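Local coordinates for protein putative NADH-depentdent flavin oxidoreductase (Cupriavidus metallidurans, PDB 5OCS) that probably acts as an FMN-dependent ene-reductase of the Old Yellow Enzyme family, using a reduced nicotinamide cofactor such as NADPH, at residues A102-G105 and R106-S110. Numbering follows the deposited sequence.
Sequences AHAG and RKASS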
ATOM      1  N   ALA D 102      19.445   3.828  15.207  1.00  7.88           N
ATOM      2  CA  ALA D 102      19.266   5.144  15.797  1.00  8.63           C
ATOM      3  C   ALA D 102      19.326   5.132  17.313  1.00  8.58           C
ATOM      4  O   ALA D 102      19.076   4.145  17.965  1.00  9.20           O
ATOM      5  CB  ALA D 102      17.935   5.711  15.346  1.00  8.74           C
ATOM      6  N   HIS D 103      19.672   6.291  17.856  1.00  9.04           N
ATOM      7  CA  HIS D 103      19.577   6.585  19.270  1.00  9.59           C
ATOM      8  C   HIS D 103      19.309   8.106  19.356  1.00  9.32           C
ATOM      9  O   HIS D 103      20.075   8.901  18.798  1.00  8.78           O
ATOM     10  CB  HIS D 103      20.889   6.256  19.949  1.00 10.44           C
ATOM     11  CG  HIS D 103      20.812   6.269  21.441  1.00 10.44           C
ATOM     12  ND1 HIS D 103      20.453   7.388  22.163  1.00 11.03           N
ATOM     13  CD2 HIS D 103      21.103   5.317  22.346  1.00 10.98           C
ATOM     14  CE1 HIS D 103      20.495   7.107  23.451  1.00 11.46           C
ATOM     15  NE2 HIS D 103      20.891   5.849  23.584  1.00 11.36           N
ATOM     16  N   ALA D 104      18.204   8.472  19.979  1.00  9.24           N
ATOM     17  CA  ALA D 104      17.708   9.873  20.013  1.00  9.68           C
ATOM     18  C   ALA D 104      18.472  10.805  20.969  1.00  9.73           C
ATOM     19  O   ALA D 104      18.350  12.012  20.883  1.00  9.52           O
ATOM     20  CB  ALA D 104      16.235   9.898  20.402  1.00  9.37           C
ATOM     21  N   GLY D 105      19.226  10.236  21.893  1.00  9.85           N
ATOM     22  CA  GLY D 105      20.066  11.018  22.780  1.00 10.75           C
ATOM     23  C   GLY D 105      19.140  11.874  23.617  1.00 10.96           C
ATOM     24  O   GLY D 105      18.127  11.397  24.116  1.00 10.31           O
ATOM     25  N   ARG D 106      19.469  13.162  23.754  1.00 11.56           N
ATOM     26  CA  ARG D 106      18.632  14.057  24.533  1.00 12.20           C
ATOM     27  C   ARG D 106      17.252  14.299  23.990  1.00 13.18           C
ATOM     28  O   ARG D 106      16.447  14.879  24.695  1.00 15.40           O
ATOM     29  CB  ARG D 106      19.312  15.412  24.775  1.00 12.35           C
ATOM     30  CG  ARG D 106      19.315  16.308  23.550  1.00 12.19           C
ATOM     31  CD  ARG D 106      20.317  17.420  23.749  1.00 12.65           C
ATOM     32  NE  ARG D 106      20.380  18.345  22.626  1.00 12.54           N
ATOM     33  CZ  ARG D 106      20.830  19.608  22.705  1.00 14.53           C
ATOM     34  NH1 ARG D 106      21.201  20.127  23.892  1.00 14.79           N
ATOM     35  NH2 ARG D 106      20.856  20.363  21.588  1.00 13.56           N
ATOM     36  N   LYS D 107      16.983  13.919  22.740  1.00 12.43           N
ATOM     37  CA  LYS D 107      15.666  14.081  22.145  1.00 13.61           C
ATOM     38  C   LYS D 107      14.735  12.884  22.389  1.00 12.77           C
ATOM     39  O   LYS D 107      13.566  12.879  21.927  1.00 12.84           O
ATOM     40  CB  LYS D 107      15.820  14.309  20.656  1.00 14.12           C
ATOM     41  CG  LYS D 107      16.391  15.665  20.292  1.00 16.58           C
ATOM     42  CD  LYS D 107      16.416  15.730  18.765  1.00 17.93           C
ATOM     43  CE  LYS D 107      16.410  17.132  18.258  1.00 20.34           C
ATOM     44  NZ  LYS D 107      16.118  17.156  16.792  1.00 20.04           N
ATOM     45  N   ALA D 108      15.231  11.888  23.116  1.00 11.11           N
ATOM     46  CA  ALA D 108      14.437  10.722  23.492  1.00 11.94           C
ATOM     47  C   ALA D 108      13.297  11.063  24.448  1.00 12.92           C
ATOM     48  O   ALA D 108      13.149  12.224  24.873  1.00 14.16           O
ATOM     49  CB  ALA D 108      15.348   9.653  24.079  1.00 12.25           C
ATOM     50  N   SER D 109      12.453  10.071  24.717  1.00 13.39           N
ATOM     51  CA  SER D 109      11.391  10.186  25.697  1.00 14.70           C
ATOM     52  C   SER D 109      10.460  11.329  25.322  1.00 15.10           C
ATOM     53  O   SER D 109      10.141  12.201  26.160  1.00 14.49           O
ATOM     54  CB  SER D 109      11.995  10.367  27.110  1.00 14.36           C
ATOM     55  OG  SER D 109      10.981  10.323  28.083  1.00 14.04           O
ATOM     56  N   SER D 110      10.069  11.374  24.039  1.00 14.70           N
ATOM     57  CA  SER D 110       9.178  12.412  23.518  1.00 14.66           C
ATOM     58  C   SER D 110       7.876  11.801  22.961  1.00 14.10           C
ATOM     59  O   SER D 110       7.757  10.593  22.756  1.00 12.68           O
ATOM     60  CB  SER D 110       9.861  13.193  22.423  1.00 15.54           C
ATOM     61  OG  SER D 110      11.000  13.857  22.940  1.00 18.89           O
TER
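Ala104 and Ala108 meet methyl to methyl, CB to CB at 3.8 Å, across two overlapping beta turns in the loop that leaves barrel strand 96-102 of this TIM-barrel flavoprotein. The turns, a type II' at 104-107 and a type I at 105-108, illustrate how a chain emerging from a barrel strand can be folded back on itself by i to i+3 backbone hydrogen bonds; the i to i+4 contact of the two methyls is what they bring together. Lys107 N donates to Ala104 O at 3.0 Å, and Ala108 N to Gly105 O at 3.1 Å; the second bond is the straighter, with an N-H...O angle of 162°. In both, the donor stands well above the carbonyl plane. The methyl of Ala104 is directed at the returning chain and lies against Ala108 N, while Ala108 CB comes alongside Gly105 O. Gly105 is the second residue of the type II' turn, where its positive phi of 64° belongs, and its carbonyl then accepts the bond of the type I turn. Its own N-H meets the edge of the His103 imidazole, reaching ND1 at 3.1 Å almost exactly in the ring plane. This bond uses ND1 as acceptor and limits rotation of the ring.

The long side chains leave the turns. Lys107 touches Ala104 O through CB, and its CG lies beside its own backbone N (chi1 -71°). From there the extended chain runs on to His181 O and a cation-pi contact with Tyr183, while Arg106 extends away from 102-105 and bonds through NH1 to Val136 O. Gln187 OE1 accepts from Arg106 N and its NE2 donates to Ala104 O, which thus has two donors. Farther along, the hydroxyl OG of Ser110 turns back to donate to Lys107 O at 2.9 Å.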